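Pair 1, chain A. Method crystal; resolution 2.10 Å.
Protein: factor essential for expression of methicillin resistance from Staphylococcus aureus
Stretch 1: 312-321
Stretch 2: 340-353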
# COMPACT_ATOMS: atom_id res chain seq x y z
N PRO A 312 17.31 5.41 -11.73
CA PRO A 312 16.14 5.06 -10.92
C PRO A 312 15.13 4.48 -11.89
O PRO A 312 14.91 5.06 -12.96
CB PRO A 312 15.71 6.41 -10.35
CG PRO A 312 16.07 7.37 -11.44
CD PRO A 312 17.44 6.88 -11.89
N ILE A 313 14.52 3.35 -11.55
CA ILE A 313 13.56 2.75 -12.48
C ILE A 313 12.14 2.52 -11.96
O ILE A 313 11.21 2.33 -12.75
CB ILE A 313 14.12 1.43 -13.03
CG1 ILE A 313 14.42 0.46 -11.89
CG2 ILE A 313 15.41 1.72 -13.82
CD1 ILE A 313 14.73 -0.95 -12.37
N SER A 314 11.97 2.54 -10.64
CA SER A 314 10.64 2.35 -10.05
C SER A 314 10.70 2.78 -8.59
O SER A 314 11.75 2.67 -7.95
CB SER A 314 10.22 0.87 -10.16
OG SER A 314 8.86 0.68 -9.80
N ALA A 315 9.59 3.27 -8.06
CA ALA A 315 9.55 3.70 -6.66
C ALA A 315 8.14 3.56 -6.11
O ALA A 315 7.16 3.54 -6.86
CB ALA A 315 10.03 5.15 -6.53
N GLY A 316 8.06 3.48 -4.78
CA GLY A 316 6.77 3.35 -4.13
C GLY A 316 6.79 4.09 -2.81
O GLY A 316 7.85 4.30 -2.20
N PHE A 317 5.60 4.48 -2.36
CA PHE A 317 5.43 5.19 -1.09
C PHE A 317 4.61 4.23 -0.23
O PHE A 317 3.46 3.93 -0.55
CB PHE A 317 4.64 6.48 -1.33
CG PHE A 317 4.85 7.51 -0.27
CD1 PHE A 317 5.99 8.32 -0.28
CD2 PHE A 317 3.90 7.70 0.72
CE1 PHE A 317 6.17 9.30 0.69
CE2 PHE A 317 4.08 8.69 1.70
CZ PHE A 317 5.22 9.49 1.67
N PHE A 318 5.20 3.75 0.86
CA PHE A 318 4.55 2.76 1.72
C PHE A 318 4.30 3.17 3.16
O PHE A 318 5.17 3.77 3.80
CB PHE A 318 5.37 1.47 1.76
CG PHE A 318 5.36 0.68 0.49
CD1 PHE A 318 6.12 1.07 -0.61
CD2 PHE A 318 4.60 -0.50 0.40
CE1 PHE A 318 6.12 0.32 -1.78
CE2 PHE A 318 4.59 -1.26 -0.76
CZ PHE A 318 5.36 -0.85 -1.86
N PHE A 319 3.12 2.82 3.67
CA PHE A 319 2.79 3.07 5.08
C PHE A 319 2.95 1.74 5.80
O PHE A 319 2.52 0.68 5.31
CB PHE A 319 1.37 3.61 5.21
CG PHE A 319 1.20 4.97 4.58
CD1 PHE A 319 0.09 5.25 3.78
CD2 PHE A 319 2.17 5.95 4.74
CE1 PHE A 319 -0.04 6.49 3.15
CE2 PHE A 319 2.05 7.20 4.12
CZ PHE A 319 0.94 7.47 3.32
N ILE A 320 3.59 1.77 6.97
CA ILE A 320 3.85 0.56 7.72
C ILE A 320 3.33 0.63 9.14
O ILE A 320 3.75 1.47 9.93
CB ILE A 320 5.39 0.26 7.77
CG1 ILE A 320 5.95 0.12 6.35
CG2 ILE A 320 5.66 -1.00 8.57
CD1 ILE A 320 6.23 1.44 5.68
N ASN A 321 2.40 -0.26 9.45
CA ASN A 321 1.83 -0.31 10.78
C ASN A 321 1.67 -1.78 11.15
O ASN A 321 1.75 -2.66 10.29
CB ASN A 321 0.50 0.45 10.80
CG ASN A 321 0.69 1.94 10.56
OD1 ASN A 321 1.04 2.69 11.48
ND2 ASN A 321 0.51 2.37 9.31
N ALA A 340 12.22 -4.64 -14.74
CA ALA A 340 11.31 -5.13 -13.69
C ALA A 340 11.45 -4.45 -12.33
O ALA A 340 11.29 -5.08 -11.28
CB ALA A 340 11.49 -6.65 -13.53
N GLY A 341 11.76 -3.16 -12.35
CA GLY A 341 11.90 -2.42 -11.11
C GLY A 341 10.64 -2.51 -10.26
O GLY A 341 10.71 -2.55 -9.03
N SER A 342 9.49 -2.55 -10.92
CA SER A 342 8.21 -2.62 -10.23
C SER A 342 8.12 -3.85 -9.33
O SER A 342 7.63 -3.79 -8.20
CB SER A 342 7.09 -2.68 -11.27
OG SER A 342 5.83 -2.58 -10.62
N TYR A 343 8.58 -4.98 -9.86
CA TYR A 343 8.57 -6.23 -9.15
C TYR A 343 9.56 -6.22 -7.99
O TYR A 343 9.32 -6.84 -6.95
CB TYR A 343 8.89 -7.37 -10.12
CG TYR A 343 7.81 -7.54 -11.17
CD1 TYR A 343 6.66 -8.28 -10.88
CD2 TYR A 343 7.92 -6.94 -12.43
CE1 TYR A 343 5.64 -8.42 -11.81
CE2 TYR A 343 6.88 -7.08 -13.38
CZ TYR A 343 5.75 -7.82 -13.06
OH TYR A 343 4.74 -8.01 -13.97
N ALA A 344 10.66 -5.50 -8.16
CA ALA A 344 11.70 -5.39 -7.12
C ALA A 344 11.13 -4.61 -5.94
O ALA A 344 11.29 -5.01 -4.78
CB ALA A 344 12.94 -4.67 -7.68
N VAL A 345 10.46 -3.50 -6.23
CA VAL A 345 9.85 -2.68 -5.18
C VAL A 345 8.82 -3.50 -4.38
O VAL A 345 8.85 -3.51 -3.15
CB VAL A 345 9.16 -1.43 -5.77
CG1 VAL A 345 8.34 -0.71 -4.67
CG2 VAL A 345 10.22 -0.46 -6.32
N GLN A 346 7.91 -4.17 -5.08
CA GLN A 346 6.89 -4.96 -4.40
C GLN A 346 7.53 -6.09 -3.59
O GLN A 346 7.14 -6.34 -2.44
CB GLN A 346 5.89 -5.56 -5.40
CG GLN A 346 5.00 -4.54 -6.15
CD GLN A 346 4.24 -3.63 -5.20
OE1 GLN A 346 3.66 -4.08 -4.21
NE2 GLN A 346 4.21 -2.34 -5.52
N TRP A 347 8.51 -6.78 -4.17
CA TRP A 347 9.13 -7.89 -3.45
C TRP A 347 9.82 -7.44 -2.17
O TRP A 347 9.78 -8.14 -1.15
CB TRP A 347 10.13 -8.62 -4.35
CG TRP A 347 10.60 -9.93 -3.77
CD1 TRP A 347 11.89 -10.31 -3.56
CD2 TRP A 347 9.77 -11.03 -3.35
NE1 TRP A 347 11.93 -11.58 -3.04
CE2 TRP A 347 10.65 -12.05 -2.90
CE3 TRP A 347 8.39 -11.25 -3.31
CZ2 TRP A 347 10.18 -13.28 -2.42
CZ3 TRP A 347 7.93 -12.48 -2.84
CH2 TRP A 347 8.82 -13.47 -2.39
N GLU A 348 10.44 -6.26 -2.20
CA GLU A 348 11.12 -5.74 -1.02
C GLU A 348 10.13 -5.54 0.13
O GLU A 348 10.40 -5.93 1.26
CB GLU A 348 11.82 -4.41 -1.33
CG GLU A 348 12.42 -3.67 -0.12
CD GLU A 348 13.74 -4.28 0.36
OE1 GLU A 348 14.60 -4.60 -0.49
OE2 GLU A 348 13.93 -4.43 1.60
N MET A 349 8.99 -4.94 -0.17
CA MET A 349 8.02 -4.65 0.88
C MET A 349 7.19 -5.85 1.33
O MET A 349 6.78 -5.92 2.49
CB MET A 349 7.15 -3.46 0.46
CG MET A 349 8.00 -2.17 0.24
SD MET A 349 9.13 -1.73 1.64
CE MET A 349 8.00 -1.66 2.90
N ILE A 350 6.94 -6.80 0.44
CA ILE A 350 6.23 -8.01 0.82
C ILE A 350 7.15 -8.73 1.82
O ILE A 350 6.70 -9.26 2.84
CB ILE A 350 5.98 -8.94 -0.39
CG1 ILE A 350 4.84 -8.37 -1.25
CG2 ILE A 350 5.69 -10.35 0.08
CD1 ILE A 350 4.61 -9.13 -2.54
N ASN A 351 8.46 -8.73 1.52
CA ASN A 351 9.42 -9.38 2.41
C ASN A 351 9.57 -8.63 3.72
O ASN A 351 9.80 -9.25 4.77
CB ASN A 351 10.78 -9.54 1.72
CG ASN A 351 10.89 -10.87 0.99
OD1 ASN A 351 11.03 -11.91 1.63
ND2 ASN A 351 10.80 -10.84 -0.34
N TYR A 352 9.44 -7.31 3.67
CA TYR A 352 9.51 -6.50 4.87
C TYR A 352 8.43 -7.04 5.83
O TYR A 352 8.71 -7.37 6.98
CB TYR A 352 9.23 -5.04 4.56
CG TYR A 352 9.26 -4.13 5.78
CD1 TYR A 352 10.32 -3.23 5.98
CD2 TYR A 352 8.24 -4.18 6.74
CE1 TYR A 352 10.35 -2.40 7.11
CE2 TYR A 352 8.27 -3.36 7.87
CZ TYR A 352 9.33 -2.48 8.05
OH TYR A 352 9.36 -1.67 9.16
N ALA A 353 7.20 -7.15 5.32
CA ALA A 353 6.08 -7.65 6.12
C ALA A 353 6.32 -9.06 6.67
O ALA A 353 6.06 -9.33 7.85
CB ALA A 353 4.79 -7.62 5.28

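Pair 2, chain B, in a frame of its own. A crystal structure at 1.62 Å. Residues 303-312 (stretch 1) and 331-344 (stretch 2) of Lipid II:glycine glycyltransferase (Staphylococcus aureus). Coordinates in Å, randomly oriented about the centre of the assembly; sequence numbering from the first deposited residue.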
# COMPACT_ATOMS: atom_id res chain seq x y z
N TYR B 303 1.28 6.52 20.09
CA TYR B 303 1.35 6.11 18.69
C TYR B 303 1.70 7.30 17.82
O TYR B 303 1.11 8.37 17.94
CB TYR B 303 0.01 5.51 18.26
CG TYR B 303 -0.22 4.14 18.84
CD1 TYR B 303 0.49 3.04 18.39
CD2 TYR B 303 -1.16 3.94 19.84
CE1 TYR B 303 0.30 1.76 18.91
CE2 TYR B 303 -1.37 2.67 20.36
CZ TYR B 303 -0.65 1.59 19.91
OH TYR B 303 -0.86 0.32 20.45
N LEU B 304 2.66 7.08 16.91
CA LEU B 304 3.22 8.08 16.05
C LEU B 304 2.81 8.01 14.59
O LEU B 304 2.76 9.03 13.90
CB LEU B 304 4.75 7.92 16.07
CG LEU B 304 5.43 8.12 17.44
CD1 LEU B 304 6.94 8.10 17.26
CD2 LEU B 304 4.95 9.38 18.11
N SER B 305 2.59 6.80 14.09
CA SER B 305 2.19 6.66 12.70
C SER B 305 1.35 5.41 12.54
O SER B 305 1.29 4.57 13.42
CB SER B 305 3.39 6.62 11.76
OG SER B 305 4.20 5.48 11.94
N GLY B 306 0.72 5.26 11.38
CA GLY B 306 -0.09 4.08 11.10
C GLY B 306 -0.36 3.99 9.60
O GLY B 306 -0.18 4.97 8.84
N ALA B 307 -0.71 2.77 9.17
CA ALA B 307 -1.01 2.54 7.78
C ALA B 307 -1.87 1.31 7.56
O ALA B 307 -1.87 0.38 8.35
CB ALA B 307 0.28 2.39 7.03
N LEU B 308 -2.59 1.33 6.43
CA LEU B 308 -3.34 0.18 5.96
C LEU B 308 -2.67 -0.48 4.76
O LEU B 308 -2.33 0.22 3.79
CB LEU B 308 -4.74 0.66 5.61
CG LEU B 308 -5.71 0.99 6.74
CD1 LEU B 308 -6.97 1.70 6.20
CD2 LEU B 308 -6.11 -0.26 7.49
N LEU B 309 -2.48 -1.80 4.83
CA LEU B 309 -1.78 -2.63 3.85
C LEU B 309 -2.77 -3.66 3.33
O LEU B 309 -3.40 -4.36 4.12
CB LEU B 309 -0.62 -3.38 4.50
CG LEU B 309 0.25 -4.29 3.66
CD1 LEU B 309 0.99 -3.47 2.62
CD2 LEU B 309 1.21 -5.12 4.52
N MET B 310 -2.99 -3.68 2.01
CA MET B 310 -3.93 -4.63 1.38
C MET B 310 -3.23 -5.65 0.57
O MET B 310 -2.07 -5.47 0.18
CB MET B 310 -4.90 -3.88 0.43
CG MET B 310 -5.46 -2.60 0.94
SD MET B 310 -6.22 -2.68 2.56
CE MET B 310 -5.14 -1.65 3.45
N PHE B 311 -3.90 -6.77 0.23
CA PHE B 311 -3.30 -7.81 -0.59
C PHE B 311 -4.29 -8.35 -1.62
O PHE B 311 -5.51 -8.42 -1.36
CB PHE B 311 -2.91 -9.04 0.23
CG PHE B 311 -1.80 -8.77 1.22
CD1 PHE B 311 -2.07 -8.31 2.49
CD2 PHE B 311 -0.52 -8.97 0.83
CE1 PHE B 311 -1.01 -8.06 3.40
CE2 PHE B 311 0.53 -8.74 1.70
CZ PHE B 311 0.28 -8.27 2.98
N ALA B 312 -3.72 -8.79 -2.72
CA ALA B 312 -4.41 -9.60 -3.73
C ALA B 312 -3.43 -10.57 -4.31
O ALA B 312 -2.77 -10.30 -5.30
CB ALA B 312 -5.06 -8.70 -4.82
N LEU B 331 11.75 8.83 13.33
CA LEU B 331 11.51 8.34 11.95
C LEU B 331 10.52 7.18 11.91
O LEU B 331 10.78 6.14 11.29
CB LEU B 331 12.83 7.95 11.29
CG LEU B 331 13.86 9.10 11.32
CD1 LEU B 331 15.26 8.55 11.13
CD2 LEU B 331 13.51 10.16 10.29
N PRO B 332 9.36 7.35 12.56
CA PRO B 332 8.38 6.25 12.61
C PRO B 332 7.87 5.77 11.25
O PRO B 332 7.71 4.56 11.10
CB PRO B 332 7.26 6.82 13.46
CG PRO B 332 7.30 8.26 13.16
CD PRO B 332 8.78 8.59 13.09
N ASN B 333 7.65 6.67 10.29
CA ASN B 333 7.17 6.26 8.94
C ASN B 333 8.18 5.38 8.22
O ASN B 333 7.81 4.44 7.53
CB ASN B 333 6.85 7.49 8.09
CG ASN B 333 5.70 8.32 8.66
OD1 ASN B 333 5.80 9.52 8.87
ND2 ASN B 333 4.59 7.67 8.90
N HIS B 334 9.47 5.64 8.42
CA HIS B 334 10.50 4.82 7.77
C HIS B 334 10.58 3.43 8.37
O HIS B 334 10.74 2.43 7.63
CB HIS B 334 11.89 5.51 7.92
CG HIS B 334 11.97 6.83 7.24
ND1 HIS B 334 11.40 7.97 7.76
CD2 HIS B 334 12.53 7.20 6.07
CE1 HIS B 334 11.61 8.98 6.95
NE2 HIS B 334 12.30 8.53 5.91
N HIS B 335 10.41 3.34 9.69
CA HIS B 335 10.34 2.07 10.37
C HIS B 335 9.12 1.26 9.88
O HIS B 335 9.24 0.09 9.49
CB HIS B 335 10.26 2.28 11.89
CG HIS B 335 10.61 1.08 12.68
ND1 HIS B 335 10.52 1.02 14.06
CD2 HIS B 335 11.01 -0.15 12.28
CE1 HIS B 335 10.84 -0.19 14.47
NE2 HIS B 335 11.16 -0.91 13.41
N MET B 336 7.99 1.98 9.85
CA MET B 336 6.70 1.43 9.36
C MET B 336 6.78 0.84 7.94
O MET B 336 6.42 -0.35 7.74
CB MET B 336 5.60 2.49 9.39
CG MET B 336 4.20 1.88 9.47
SD MET B 336 2.99 3.20 9.69
CE MET B 336 3.15 4.24 8.29
N GLN B 337 7.33 1.62 7.02
CA GLN B 337 7.42 1.17 5.60
C GLN B 337 8.23 -0.10 5.46
O GLN B 337 7.80 -1.07 4.83
CB GLN B 337 8.00 2.22 4.68
CG GLN B 337 7.07 3.38 4.41
CD GLN B 337 5.81 2.97 3.64
OE1 GLN B 337 5.77 1.91 2.99
NE2 GLN B 337 4.79 3.84 3.69
N TYR B 338 9.44 -0.13 6.02
CA TYR B 338 10.29 -1.28 5.86
C TYR B 338 9.68 -2.53 6.51
O TYR B 338 9.75 -3.62 5.97
CB TYR B 338 11.69 -0.94 6.46
CG TYR B 338 12.75 -2.02 6.32
CD1 TYR B 338 13.13 -2.50 5.08
CD2 TYR B 338 13.44 -2.49 7.44
CE1 TYR B 338 14.14 -3.45 4.92
CE2 TYR B 338 14.46 -3.45 7.29
CZ TYR B 338 14.79 -3.91 6.03
OH TYR B 338 15.80 -4.85 5.85
N THR B 339 9.10 -2.37 7.71
CA THR B 339 8.41 -3.46 8.42
C THR B 339 7.26 -4.04 7.56
O THR B 339 7.12 -5.26 7.47
CB THR B 339 7.90 -3.01 9.79
OG1 THR B 339 9.02 -2.55 10.58
CG2 THR B 339 7.28 -4.15 10.48
N MET B 340 6.51 -3.14 6.92
CA MET B 340 5.33 -3.56 6.14
C MET B 340 5.76 -4.30 4.89
O MET B 340 5.12 -5.29 4.49
CB MET B 340 4.39 -2.38 5.80
CG MET B 340 3.62 -1.88 7.02
SD MET B 340 2.38 -0.65 6.64
CE MET B 340 3.36 0.61 5.90
N MET B 341 6.86 -3.88 4.28
CA MET B 341 7.38 -4.57 3.12
C MET B 341 7.79 -5.97 3.50
O MET B 341 7.49 -6.93 2.80
CB MET B 341 8.53 -3.83 2.50
CG MET B 341 8.15 -2.55 1.79
SD MET B 341 9.68 -1.72 1.25
CE MET B 341 9.02 -0.22 0.51
N LYS B 342 8.49 -6.11 4.63
CA LYS B 342 8.90 -7.43 5.09
C LYS B 342 7.70 -8.33 5.41
O LYS B 342 7.71 -9.50 5.01
CB LYS B 342 9.88 -7.34 6.28
CG LYS B 342 11.24 -6.77 5.86
CD LYS B 342 12.20 -6.75 7.07
CE LYS B 342 11.54 -6.15 8.31
NZ LYS B 342 12.47 -6.03 9.49
N TYR B 343 6.67 -7.79 6.08
CA TYR B 343 5.45 -8.51 6.40
C TYR B 343 4.78 -8.96 5.11
O TYR B 343 4.32 -10.11 5.00
CB TYR B 343 4.45 -7.64 7.19
CG TYR B 343 3.15 -8.35 7.47
CD1 TYR B 343 2.10 -8.34 6.57
CD2 TYR B 343 2.98 -9.08 8.63
CE1 TYR B 343 0.94 -9.03 6.83
CE2 TYR B 343 1.82 -9.77 8.90
CZ TYR B 343 0.78 -9.71 8.00
OH TYR B 343 -0.40 -10.39 8.23
N ALA B 344 4.73 -8.07 4.15
CA ALA B 344 4.06 -8.36 2.88
C ALA B 344 4.79 -9.53 2.19
O ALA B 344 4.16 -10.48 1.70
CB ALA B 344 4.02 -7.13 1.98

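A strand laid along a helix at a shallow angle is a recurrent packing unit, and these two pairs show how one backbone frame accepts different side chains. In pair 1 the strand and helix run in broadly the same direction, 36° apart, with axes 7.1 Å apart at closest approach; in pair 2 the values are 35° and 8.1 Å. Fourteen central residues superpose with an RMSD of 0.5 Å. No hydrogen bond crosses either interface, so the fit rests on packing, which buries 474 Å² in pair 1 and 526 Å² in pair 2.

In each pair strand and helix CA atoms come closest near the helix start. Gly341(A) lies against the strand, its CA 3.4 Å from Ile313(A) CD1 and its C 3.4 Å from Ser314(A) CB; a CB on this glycine would clash with both side chains. The matching residue in pair 2 is Pro332(B). There the register distance from Ser305(B) CA to Pro332(B) CA is 6.2 Å, against 5.0 Å from Ser314(A) CA to Gly341(A) CA, and Leu304(B) CB meets Pro332(B) CB at 3.8 Å. The matched serines adopt different rotamers, t for Ser314(A) and p for Ser305(B). Ser314(A) OG is hydrogen-bonded elsewhere in the structure, whereas Ser305(B) OG is buried without a partner, 3.4 Å from Met336(B) SD.

In the middle, bulk is distributed differently between strand and helix. Gly316(A) leaves space that the ring of Phe318(A) partly occupies: a CB there would come within 2.7 Å of Phe318(A) CE1. The same ring meets Val345(A) at its edge, with CE1 3.8 Å from Val345(A) CG1, while Met349(A) covers one face, its CG 3.5 Å from the ring centroid in a CH-pi contact. In pair 2 Ala307(B) replaces the glycine and Leu309(B) the phenylalanine, and the longer Met336(B) and a differently turned Met340(B) reach the alanine: Met336(B) CE lies 3.6 Å, and Met340(B) SD 3.7 Å, from Ala307(B) CB. The matched methionines also differ at chi2, m in Met349(A) but t in Met340(B), and their side-chain centres lie 3.0 Å apart.

Gln346(A) and Gln337(B) match almost exactly, with side-chain centres 0.1 Å apart, and each OE1 is hydrogen-bonded elsewhere in the structure. The principle is one of compensation: a ring beside a glycine, or a longer helix side chain and a re-turned methionine against an alanine, between backbones that agree centrally but drift apart along the helix.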